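Long-range contacts in ribonucleoside-diphosphate reductase, alpha chain (Actinobacillus ureae ATCC 25976, PDB 6DQX), which probably reduces ribonucleoside diphosphates to deoxyribonucleotides, as the catalytic alpha subunit of a class Id ribonucleotide reductase: residues P102-S108 and S287-L292; G133-Y137 and H270-L274. All coordinates share one frame; numbering follows the deposited sequence.

Contact 1: residues P102-S108 and S287-L292; sequences PISCFGS and SFVCCL
The ring of F288 lies against the backbone of G107. The CA of G107 sits over the centre of one ring face, 3.5 Å from the centroid, in a CH-pi contact. F288 CG stands between its own backbone N and carbonyl carbon (chi1 67°), which folds the ring back over the neighbouring strand. C105 meets the same ring differently. Its SG lies in line with the ring, off its rim, 5.1 Å from the F288 centroid. That sulfur also packs on C290 CB at 3.5 Å. C105, F288 and C290 thus share one face of the sheet.

Strands 105-109 and 288-296 run antiparallel here, as neighbours in the barrel of the ribonucleotide reductase fold. In class I reductases, two cysteines on adjacent barrel strands supply electrons to the substrate. The placement of C105 and C290 is consistent with such a pair, and their SG atoms, 5.1 Å apart, form no disulfide.

On the other face V289 CG1 touches both I103 CD1 (3.6 Å) and F106 CD2 (3.7 Å), which meet it from the same flank. The F106 and V289 side chains rise together from the sheet, and I103 comes in at a slant. Helices 114-130 and 334-343 cover this side, and E123 takes hydrogen bonds from both S108 and S287.

The backbones are tied by G107 N to F288 O (2.8 Å) and by a nearly straight bond from S104 N to C290 O (2.9 Å). Beyond them, one water links P102 O, S104 OG and L292 N.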
loop_
_atom_site.group_PDB
_atom_site.type_symbol
_atom_site.label_atom_id
_atom_site.label_comp_id
_atom_site.label_asym_id
_atom_site.label_seq_id
_atom_site.Cartn_x
_atom_site.Cartn_y
_atom_site.Cartn_z
ATOM N N PRO A 102 0.661 2.323 23.492
ATOM C CA PRO A 102 1.125 1.308 24.459
ATOM C C PRO A 102 0.636 -0.127 24.183
ATOM O O PRO A 102 0.806 -0.994 25.054
ATOM C CB PRO A 102 0.557 1.866 25.772
ATOM C CG PRO A 102 -0.782 2.357 25.349
ATOM C CD PRO A 102 -0.539 3.016 23.996
ATOM N N ILE A 103 0.056 -0.390 23.005
ATOM C CA ILE A 103 -0.477 -1.717 22.642
ATOM C C ILE A 103 0.618 -2.604 22.034
ATOM O O ILE A 103 1.586 -2.094 21.496
ATOM C CB ILE A 103 -1.710 -1.666 21.709
ATOM C CG1 ILE A 103 -1.453 -0.777 20.477
ATOM C CG2 ILE A 103 -2.940 -1.137 22.471
ATOM C CD1 ILE A 103 -2.342 -1.039 19.286
ATOM N N SER A 104 0.450 -3.923 22.157
ATOM C CA SER A 104 1.443 -4.940 21.680
ATOM C C SER A 104 0.940 -5.857 20.548
ATOM O O SER A 104 1.654 -6.764 20.114
ATOM C CB SER A 104 1.914 -5.805 22.879
ATOM O OG SER A 104 2.798 -5.046 23.709
ATOM N N CYS A 105 -0.265 -5.623 20.063
ATOM C CA CYS A 105 -0.749 -6.314 18.869
ATOM C C CYS A 105 -1.801 -5.451 18.169
ATOM O O CYS A 105 -2.391 -4.532 18.765
ATOM C CB CYS A 105 -1.299 -7.726 19.220
ATOM S SG CYS A 105 -2.856 -7.686 20.148
ATOM N N PHE A 106 -2.047 -5.784 16.909
ATOM C CA PHE A 106 -3.040 -5.112 16.080
ATOM C C PHE A 106 -3.432 -6.109 14.983
ATOM O O PHE A 106 -2.598 -6.481 14.134
ATOM C CB PHE A 106 -2.457 -3.820 15.501
ATOM C CG PHE A 106 -3.476 -2.913 14.874
ATOM C CD1 PHE A 106 -4.086 -3.246 13.675
ATOM C CD2 PHE A 106 -3.833 -1.716 15.490
ATOM C CE1 PHE A 106 -5.036 -2.418 13.094
ATOM C CE2 PHE A 106 -4.782 -0.877 14.910
ATOM C CZ PHE A 106 -5.398 -1.236 13.718
ATOM N N GLY A 107 -4.665 -6.585 15.038
ATOM C CA GLY A 107 -5.137 -7.657 14.164
ATOM C C GLY A 107 -6.335 -7.273 13.363
ATOM O O GLY A 107 -7.382 -6.981 13.931
ATOM N N SER A 108 -6.185 -7.258 12.036
ATOM C CA SER A 108 -7.247 -6.808 11.134
ATOM C C SER A 108 -7.890 -7.961 10.373
ATOM O O SER A 108 -7.238 -8.975 10.039
ATOM C CB SER A 108 -6.730 -5.783 10.123
ATOM O OG SER A 108 -5.953 -4.796 10.766
ATOM N N SER A 287 -10.805 -4.163 14.704
ATOM C CA SER A 287 -9.461 -4.777 14.617
ATOM C C SER A 287 -9.013 -5.000 16.074
ATOM O O SER A 287 -9.036 -4.071 16.886
ATOM C CB SER A 287 -8.498 -3.857 13.904
ATOM O OG SER A 287 -8.912 -3.740 12.555
ATOM N N PHE A 288 -8.641 -6.227 16.419
ATOM C CA PHE A 288 -8.243 -6.479 17.813
ATOM C C PHE A 288 -6.956 -5.777 18.170
ATOM O O PHE A 288 -6.045 -5.656 17.342
ATOM C CB PHE A 288 -8.240 -7.972 18.168
ATOM C CG PHE A 288 -7.187 -8.813 17.473
ATOM C CD1 PHE A 288 -5.848 -8.723 17.808
ATOM C CD2 PHE A 288 -7.568 -9.765 16.538
ATOM C CE1 PHE A 288 -4.898 -9.560 17.189
ATOM C CE2 PHE A 288 -6.627 -10.590 15.923
ATOM C CZ PHE A 288 -5.309 -10.478 16.246
ATOM N N VAL A 289 -6.916 -5.264 19.403
ATOM C CA VAL A 289 -5.712 -4.789 20.037
ATOM C C VAL A 289 -5.681 -5.307 21.470
ATOM O O VAL A 289 -6.716 -5.624 22.056
ATOM C CB VAL A 289 -5.590 -3.254 20.016
ATOM C CG1 VAL A 289 -5.469 -2.745 18.590
ATOM C CG2 VAL A 289 -6.793 -2.582 20.673
ATOM N N CYS A 290 -4.487 -5.319 22.044
ATOM C CA CYS A 290 -4.305 -5.821 23.413
ATOM C C CYS A 290 -3.011 -5.242 23.969
ATOM O O CYS A 290 -2.137 -4.833 23.218
ATOM C CB CYS A 290 -4.242 -7.350 23.374
ATOM S SG CYS A 290 -4.490 -8.168 24.957
ATOM N N CYS A 291 -2.886 -5.192 25.278
ATOM C CA CYS A 291 -1.638 -4.766 25.885
ATOM C C CYS A 291 -1.186 -5.850 26.820
ATOM O O CYS A 291 -1.971 -6.725 27.203
ATOM C CB CYS A 291 -1.784 -3.457 26.613
ATOM S SG CYS A 291 -3.029 -3.486 27.888
ATOM N N LEU A 292 0.076 -5.805 27.167
ATOM C CA LEU A 292 0.654 -6.880 27.949
ATOM C C LEU A 292 1.628 -6.374 28.958
ATOM O O LEU A 292 2.205 -5.301 28.822
ATOM C CB LEU A 292 1.300 -7.929 27.051
ATOM C CG LEU A 292 2.631 -7.708 26.353
ATOM C CD1 LEU A 292 3.819 -7.990 27.266
ATOM C CD2 LEU A 292 2.758 -8.584 25.102
HETATM O O HOH W 1 1.585 -3.587 25.646
#

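Contact 2: residues G133-Y137 and H270-L274; sequences GTSAY and HASNL
Y137 and H270 make the main apolar and aromatic contact. The CB of H270 sits over one face of the Y137 ring, 3.6 Å from its centroid and 16° off the normal. It is displaced toward the rim, close to CG and CD2. The two rings are almost parallel, at 15°, but strongly offset, with centroids 5.0 Å apart, so the CH-pi contact of H270 CB is the closer one. With chi1 at 178°, the Y137 ring is carried out past A271 to meet H270 CB. A271 CB touches Y137 CB at 4.0 Å. At the far end L274 CD2 packs on the CA of G133, at 3.9 Å.

Water carries the polar links. One water lies 2.9 Å from S135 OG and donates to S272 O at 2.8 Å. It joins the strand to the loop where S135 OG also rests beside the CA of N273. A second water lies in the plane of the H270 ring, 2.7 Å from ND1, and reaches Y137 OH only weakly. The stronger partner of that hydroxyl is D186.

Outside bonds hold the loop in shape: S272 OG bonds to I278 O, N273 OD1 receives I278 N, and N273 O accepts a bond from Y184 OH on strand 181-186.

No clear direct hydrogen bond joins the two segments. The 270-274 loop runs roughly antiparallel along the face of strand 134-137 that carries S135 and Y137, without extending the sheet. The strand bonds in parallel to strands 105-109 and 181-186, an order that fits the parallel half-barrel of the ribonucleotide reductase fold, and 270-274 is probably part of the finger loop that enters the middle of the barrel.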
loop_
_atom_site.group_PDB
_atom_site.type_symbol
_atom_site.label_atom_id
_atom_site.label_comp_id
_atom_site.label_asym_id
_atom_site.label_seq_id
_atom_site.Cartn_x
_atom_site.Cartn_y
_atom_site.Cartn_z
ATOM N N GLY A 133 3.818 -4.268 16.201
ATOM C CA GLY A 133 3.489 -5.461 15.419
ATOM C C GLY A 133 2.069 -5.430 14.876
ATOM O O GLY A 133 1.153 -4.854 15.489
ATOM N N THR A 134 1.884 -6.048 13.713
ATOM C CA THR A 134 0.575 -6.124 13.095
ATOM C C THR A 134 0.320 -7.473 12.475
ATOM O O THR A 134 1.235 -8.247 12.167
ATOM C CB THR A 134 0.376 -5.042 11.997
ATOM O OG1 THR A 134 1.418 -5.175 11.042
ATOM C CG2 THR A 134 0.431 -3.680 12.583
ATOM N N SER A 135 -0.944 -7.749 12.257
ATOM C CA SER A 135 -1.325 -9.001 11.642
ATOM C C SER A 135 -2.668 -8.851 10.975
ATOM O O SER A 135 -3.472 -7.960 11.331
ATOM C CB SER A 135 -1.390 -10.124 12.714
ATOM O OG SER A 135 -2.363 -9.785 13.693
ATOM N N ALA A 136 -2.959 -9.767 10.066
ATOM C CA ALA A 136 -4.250 -9.777 9.417
ATOM C C ALA A 136 -4.707 -11.117 8.891
ATOM O O ALA A 136 -3.897 -12.010 8.545
ATOM C CB ALA A 136 -4.285 -8.710 8.293
ATOM N N TYR A 137 -6.015 -11.260 8.808
ATOM C CA TYR A 137 -6.639 -12.469 8.269
ATOM C C TYR A 137 -7.021 -12.270 6.797
ATOM O O TYR A 137 -7.811 -11.383 6.491
ATOM C CB TYR A 137 -7.884 -12.831 9.059
ATOM C CG TYR A 137 -8.633 -14.040 8.549
ATOM C CD1 TYR A 137 -8.039 -15.309 8.544
ATOM C CD2 TYR A 137 -9.921 -13.932 8.068
ATOM C CE1 TYR A 137 -8.738 -16.430 8.086
ATOM C CE2 TYR A 137 -10.625 -15.042 7.584
ATOM C CZ TYR A 137 -10.019 -16.290 7.603
ATOM O OH TYR A 137 -10.698 -17.403 7.158
ATOM N N HIS A 270 -10.653 -15.425 13.847
ATOM C CA HIS A 270 -10.226 -15.871 12.522
ATOM C C HIS A 270 -8.776 -16.258 12.464
ATOM O O HIS A 270 -8.372 -17.074 11.610
ATOM C CB HIS A 270 -10.446 -14.756 11.469
ATOM C CG HIS A 270 -11.855 -14.262 11.385
ATOM N ND1 HIS A 270 -12.873 -15.012 10.844
ATOM C CD2 HIS A 270 -12.407 -13.079 11.735
ATOM C CE1 HIS A 270 -14.003 -14.328 10.902
ATOM N NE2 HIS A 270 -13.741 -13.140 11.419
ATOM N N ALA A 271 -7.978 -15.604 13.308
ATOM C CA ALA A 271 -6.528 -15.617 13.230
ATOM C C ALA A 271 -5.949 -15.186 14.569
ATOM O O ALA A 271 -6.645 -14.601 15.408
ATOM C CB ALA A 271 -6.051 -14.636 12.149
ATOM N N SER A 272 -4.670 -15.441 14.749
ATOM C CA SER A 272 -3.924 -14.882 15.881
ATOM C C SER A 272 -3.079 -13.669 15.458
ATOM O O SER A 272 -3.320 -13.049 14.389
ATOM C CB SER A 272 -3.135 -16.024 16.566
ATOM O OG SER A 272 -2.466 -15.576 17.743
ATOM N N ASN A 273 -2.123 -13.285 16.291
ATOM C CA ASN A 273 -1.336 -12.083 16.100
ATOM C C ASN A 273 0.054 -12.439 15.583
ATOM O O ASN A 273 0.313 -13.577 15.217
ATOM C CB ASN A 273 -1.224 -11.308 17.401
ATOM C CG ASN A 273 -0.393 -12.044 18.436
ATOM O OD1 ASN A 273 -0.607 -13.227 18.641
ATOM N ND2 ASN A 273 0.574 -11.377 19.043
ATOM N N LEU A 274 0.945 -11.449 15.565
ATOM C CA LEU A 274 2.315 -11.647 15.106
ATOM C C LEU A 274 3.042 -12.780 15.841
ATOM O O LEU A 274 3.827 -13.499 15.231
ATOM C CB LEU A 274 3.091 -10.347 15.286
ATOM C CG LEU A 274 4.521 -10.306 14.786
ATOM C CD1 LEU A 274 4.526 -10.398 13.279
ATOM C CD2 LEU A 274 5.181 -9.004 15.232
HETATM O O HOH W 2 -4.788 -11.175 12.902
HETATM O O HOH W 3 -12.791 -17.563 9.910
#

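In the fold
The two contacts lie on the same side of the chain's centre, with their own centres about 9 Å apart. Strands 105-109 and 134-137 are parallel neighbours in one sheet, joined through helix 114-130. F106 O probably accepts S135 N (2.8 Å), and S108 O probably accepts Y137 N (2.9 Å). Strand 105-109 therefore sits between strand 288-296 of contact 1 and strand 134-137 of contact 2. In sequence, contact 2 is nested inside the loop closed by contact 1. The 270-274 loop precedes strand 288-296, so the chain runs along strand 134-137 before it enters the antiparallel pairing. Contact 1 thus probably joins the two half-barrels of this fold, and contact 2 sets a loop against the first.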